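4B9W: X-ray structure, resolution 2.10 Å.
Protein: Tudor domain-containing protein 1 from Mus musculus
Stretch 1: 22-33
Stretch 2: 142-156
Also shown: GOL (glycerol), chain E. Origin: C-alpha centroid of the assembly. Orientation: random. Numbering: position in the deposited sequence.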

# COMPACT_ATOMS: atom_id res chain seq x y z
N VAL A 22 -15.00 -6.27 -16.83
CA VAL A 22 -15.83 -6.35 -15.64
C VAL A 22 -14.85 -5.97 -14.53
O VAL A 22 -13.70 -6.42 -14.53
CB VAL A 22 -16.41 -7.77 -15.38
CG1 VAL A 22 -17.64 -8.03 -16.26
CG2 VAL A 22 -15.36 -8.85 -15.58
N VAL A 23 -15.31 -5.10 -13.63
CA VAL A 23 -14.50 -4.67 -12.50
C VAL A 23 -14.51 -5.79 -11.45
O VAL A 23 -15.58 -6.20 -11.01
CB VAL A 23 -15.03 -3.33 -11.95
CG1 VAL A 23 -14.24 -2.89 -10.71
CG2 VAL A 23 -14.98 -2.25 -13.04
N CYS A 24 -13.35 -6.32 -11.08
CA CYS A 24 -13.30 -7.40 -10.07
C CYS A 24 -12.87 -6.92 -8.66
O CYS A 24 -13.05 -7.61 -7.65
CB CYS A 24 -12.39 -8.53 -10.56
SG CYS A 24 -10.73 -8.01 -11.07
N MET A 25 -12.26 -5.75 -8.58
CA MET A 25 -11.97 -5.20 -7.26
C MET A 25 -11.94 -3.68 -7.36
O MET A 25 -11.67 -3.13 -8.43
CB MET A 25 -10.67 -5.80 -6.70
CG MET A 25 -10.30 -5.37 -5.28
SD MET A 25 -11.39 -5.96 -3.97
CE MET A 25 -11.05 -4.72 -2.70
N MET A 26 -12.31 -3.03 -6.27
CA MET A 26 -12.53 -1.60 -6.26
C MET A 26 -12.01 -0.99 -4.97
O MET A 26 -12.31 -1.48 -3.88
CB MET A 26 -14.02 -1.34 -6.38
CG MET A 26 -14.45 0.08 -6.06
SD MET A 26 -14.31 1.21 -7.45
CE MET A 26 -15.92 1.95 -7.28
N TYR A 27 -11.24 0.08 -5.11
CA TYR A 27 -10.77 0.86 -3.99
C TYR A 27 -11.13 2.32 -4.16
O TYR A 27 -11.47 2.97 -3.18
CB TYR A 27 -9.26 0.74 -3.82
CG TYR A 27 -8.78 -0.64 -3.50
CD1 TYR A 27 -8.74 -1.09 -2.19
CD2 TYR A 27 -8.35 -1.50 -4.51
CE1 TYR A 27 -8.27 -2.36 -1.89
CE2 TYR A 27 -7.90 -2.77 -4.21
CZ TYR A 27 -7.86 -3.19 -2.90
OH TYR A 27 -7.41 -4.45 -2.63
N SER A 28 -11.03 2.83 -5.40
CA SER A 28 -11.35 4.23 -5.75
C SER A 28 -11.44 4.41 -7.26
O SER A 28 -11.18 3.48 -8.00
CB SER A 28 -10.30 5.23 -5.20
OG SER A 28 -9.06 5.17 -5.89
N PRO A 29 -11.76 5.63 -7.72
CA PRO A 29 -11.59 5.94 -9.14
C PRO A 29 -10.16 5.94 -9.61
O PRO A 29 -9.94 5.91 -10.82
CB PRO A 29 -12.19 7.34 -9.27
CG PRO A 29 -13.20 7.41 -8.19
CD PRO A 29 -12.55 6.68 -7.04
N GLY A 30 -9.19 5.99 -8.69
CA GLY A 30 -7.78 5.98 -9.04
C GLY A 30 -7.13 4.61 -8.89
O GLY A 30 -5.93 4.44 -9.16
N GLU A 31 -7.93 3.65 -8.46
CA GLU A 31 -7.44 2.33 -8.13
C GLU A 31 -8.55 1.29 -8.13
O GLU A 31 -9.22 1.05 -7.11
CB GLU A 31 -6.78 2.41 -6.76
CG GLU A 31 -6.14 1.12 -6.30
CD GLU A 31 -5.61 1.24 -4.88
OE1 GLU A 31 -6.06 2.12 -4.09
OE2 GLU A 31 -4.75 0.43 -4.53
N PHE A 32 -8.72 0.63 -9.26
CA PHE A 32 -9.65 -0.46 -9.34
C PHE A 32 -9.09 -1.50 -10.27
O PHE A 32 -8.20 -1.22 -11.06
CB PHE A 32 -11.04 0.01 -9.78
CG PHE A 32 -11.08 0.63 -11.15
CD1 PHE A 32 -10.68 1.93 -11.34
CD2 PHE A 32 -11.54 -0.10 -12.26
CE1 PHE A 32 -10.71 2.51 -12.60
CE2 PHE A 32 -11.57 0.47 -13.52
CZ PHE A 32 -11.17 1.78 -13.69
N TYR A 33 -9.62 -2.71 -10.15
CA TYR A 33 -9.08 -3.84 -10.87
C TYR A 33 -10.12 -4.41 -11.80
O TYR A 33 -11.29 -4.52 -11.43
CB TYR A 33 -8.59 -4.88 -9.86
CG TYR A 33 -7.34 -4.41 -9.16
CD1 TYR A 33 -7.41 -3.52 -8.10
CD2 TYR A 33 -6.10 -4.82 -9.59
CE1 TYR A 33 -6.26 -3.06 -7.48
CE2 TYR A 33 -4.95 -4.37 -8.97
CZ TYR A 33 -5.04 -3.50 -7.93
OH TYR A 33 -3.90 -3.06 -7.32
N HIS A 142 -7.81 13.38 -1.65
CA HIS A 142 -8.17 12.01 -1.35
C HIS A 142 -9.48 11.74 -1.97
O HIS A 142 -10.36 12.59 -1.95
CB HIS A 142 -8.27 11.80 0.17
CG HIS A 142 -6.96 11.98 0.91
ND1 HIS A 142 -5.95 11.08 0.84
CD2 HIS A 142 -6.52 13.00 1.76
CE1 HIS A 142 -4.92 11.50 1.60
NE2 HIS A 142 -5.27 12.67 2.17
N TRP A 143 -9.62 10.55 -2.53
CA TRP A 143 -10.91 10.08 -3.03
C TRP A 143 -11.90 9.91 -1.90
O TRP A 143 -11.64 9.16 -0.95
CB TRP A 143 -10.73 8.74 -3.74
CG TRP A 143 -9.79 8.81 -4.91
CD1 TRP A 143 -8.52 8.26 -5.01
CD2 TRP A 143 -10.02 9.48 -6.21
NE1 TRP A 143 -7.97 8.52 -6.24
CE2 TRP A 143 -8.82 9.24 -7.00
CE3 TRP A 143 -11.06 10.21 -6.76
CZ2 TRP A 143 -8.68 9.73 -8.30
CZ3 TRP A 143 -10.91 10.69 -8.06
CH2 TRP A 143 -9.75 10.45 -8.81
N THR A 144 -13.03 10.60 -1.97
CA THR A 144 -14.07 10.47 -0.94
C THR A 144 -14.80 9.12 -1.07
O THR A 144 -14.82 8.55 -2.16
CB THR A 144 -15.10 11.60 -1.04
OG1 THR A 144 -15.70 11.59 -2.35
CG2 THR A 144 -14.44 12.97 -0.78
N LYS A 145 -15.36 8.63 0.04
CA LYS A 145 -16.28 7.47 0.04
C LYS A 145 -17.43 7.68 -0.95
O LYS A 145 -17.81 6.76 -1.67
CB LYS A 145 -16.92 7.27 1.41
CG LYS A 145 -16.04 6.69 2.48
CD LYS A 145 -16.84 6.40 3.75
CE LYS A 145 -17.19 7.66 4.53
NZ LYS A 145 -17.76 7.34 5.86
N GLU A 146 -17.98 8.88 -0.94
CA GLU A 146 -19.08 9.27 -1.87
C GLU A 146 -18.67 9.13 -3.33
O GLU A 146 -19.41 8.56 -4.11
CB GLU A 146 -19.55 10.73 -1.59
CG GLU A 146 -21.00 11.03 -1.99
CD GLU A 146 -21.36 12.53 -1.95
OE1 GLU A 146 -20.56 13.34 -1.45
OE2 GLU A 146 -22.47 12.90 -2.42
N ALA A 147 -17.49 9.65 -3.69
CA ALA A 147 -16.99 9.52 -5.08
C ALA A 147 -16.79 8.04 -5.40
O ALA A 147 -17.16 7.55 -6.48
CB ALA A 147 -15.71 10.30 -5.28
N THR A 148 -16.24 7.30 -4.45
CA THR A 148 -15.99 5.87 -4.68
C THR A 148 -17.29 5.05 -4.77
O THR A 148 -17.44 4.22 -5.67
CB THR A 148 -14.99 5.32 -3.64
OG1 THR A 148 -13.74 6.03 -3.78
CG2 THR A 148 -14.75 3.84 -3.85
N ALA A 149 -18.24 5.31 -3.88
CA ALA A 149 -19.52 4.60 -3.92
C ALA A 149 -20.36 4.95 -5.17
O ALA A 149 -21.09 4.10 -5.73
CB ALA A 149 -20.31 4.83 -2.64
N ARG A 150 -20.25 6.19 -5.64
CA ARG A 150 -20.93 6.54 -6.87
C ARG A 150 -20.33 5.77 -8.05
O ARG A 150 -21.05 5.19 -8.85
CB ARG A 150 -20.92 8.06 -7.12
CG ARG A 150 -21.63 8.49 -8.42
CD ARG A 150 -22.97 7.79 -8.64
NE ARG A 150 -24.07 8.36 -7.86
CZ ARG A 150 -25.07 7.68 -7.27
NH1 ARG A 150 -25.16 6.34 -7.27
NH2 ARG A 150 -25.99 8.36 -6.63
N PHE A 151 -18.99 5.74 -8.12
CA PHE A 151 -18.26 4.98 -9.13
C PHE A 151 -18.71 3.52 -9.13
O PHE A 151 -19.05 3.00 -10.18
CB PHE A 151 -16.73 5.15 -8.90
CG PHE A 151 -15.83 4.42 -9.88
CD1 PHE A 151 -16.16 4.29 -11.23
CD2 PHE A 151 -14.60 3.92 -9.46
CE1 PHE A 151 -15.31 3.64 -12.11
CE2 PHE A 151 -13.75 3.27 -10.33
CZ PHE A 151 -14.11 3.13 -11.67
N GLN A 152 -18.73 2.89 -7.95
CA GLN A 152 -19.13 1.50 -7.75
C GLN A 152 -20.55 1.23 -8.29
O GLN A 152 -20.79 0.24 -8.99
CB GLN A 152 -19.02 1.15 -6.26
CG GLN A 152 -19.68 -0.13 -5.79
CD GLN A 152 -19.06 -1.35 -6.40
OE1 GLN A 152 -17.88 -1.34 -6.77
NE2 GLN A 152 -19.82 -2.42 -6.47
N ALA A 153 -21.47 2.15 -8.00
CA ALA A 153 -22.85 2.08 -8.49
C ALA A 153 -22.91 2.22 -10.04
O ALA A 153 -23.83 1.68 -10.67
CB ALA A 153 -23.74 3.12 -7.79
N CYS A 154 -21.92 2.88 -10.65
CA CYS A 154 -21.80 2.89 -12.14
C CYS A 154 -21.27 1.61 -12.76
O CYS A 154 -21.42 1.42 -13.95
CB CYS A 154 -20.86 4.00 -12.63
SG CYS A 154 -21.36 5.66 -12.20
N VAL A 155 -20.60 0.76 -11.99
CA VAL A 155 -19.99 -0.43 -12.61
C VAL A 155 -20.57 -1.76 -12.10
O VAL A 155 -20.43 -2.78 -12.78
CB VAL A 155 -18.45 -0.46 -12.44
CG1 VAL A 155 -17.83 0.86 -12.84
CG2 VAL A 155 -18.05 -0.82 -11.01
N VAL A 156 -21.18 -1.76 -10.91
CA VAL A 156 -21.62 -3.03 -10.32
C VAL A 156 -22.54 -3.85 -11.27
O VAL A 156 -23.44 -3.29 -11.89
CB VAL A 156 -22.31 -2.81 -8.96
CG1 VAL A 156 -23.65 -2.08 -9.13
CG2 VAL A 156 -22.47 -4.14 -8.23
C1 GOL E . -15.60 -5.50 -5.11
O1 GOL E . -15.10 -4.18 -5.18
C2 GOL E . -16.64 -5.84 -6.18
O2 GOL E . -15.94 -6.44 -7.26
C3 GOL E . -17.38 -4.61 -6.68
O3 GOL E . -16.56 -3.87 -7.59
O HOH W 1 -18.24 -4.64 -13.53
O HOH W 2 -12.49 5.79 -1.53

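A helix can pack against a strand and the turn that follows it without a single direct hydrogen bond between them, and this contact in Tudor domain-containing protein 1 illustrates how. The strand through Val23 and Met25 and the helix beginning at Lys145 run at 133° to one another, their axes approaching to 10.1 Å. The strand pairs with its successor through bonds such as Tyr33 N to Met25 O (2.7 Å), and a type I turn from Ser28 to Glu31 joins the two. Backbones come nearest at this turn, where Ser28 CA lies 5.0 Å from Thr148 CA; at the other end Val23 CA and Val155 CA are 6.9 Å apart. Thr144 caps the helix, its OG1 accepting from Ala147 N at 3.0 Å.

With direct hydrogen bonds absent, shape carries the contact, which buries 603 Å² in all. Phe151 is its hub. Its edge meets the face of Phe32, with ring planes at 80° and CE2 3.5 Å from Phe32 CD1. Met26 reaches the helix backbone itself: its CE sits 3.0 Å from Gln152 N and 3.2 Å from Phe151 CD2, very tight packing, while SD approaches the Phe151 ring obliquely. Pro29 is held between two aromatic residues, its CG 4.0 Å from Phe151 CD2 and its CB over the face of the Trp143 six-membered ring in a CH-pi contact. Gly30 follows across that indole, and the lack of a side chain matters: an ideal CB would lie 2.6 Å from Trp143 NE1, a clash. Ser28 OG, which accepts from Gly30 N at 2.9 Å, also lies over the indole.

Farther along, Val23 CG2 packs against Val155 CB at 4.0 Å. Polar links are indirect here: one water accepts from Val23 N and donates to Val155 O, both at 3.0 Å.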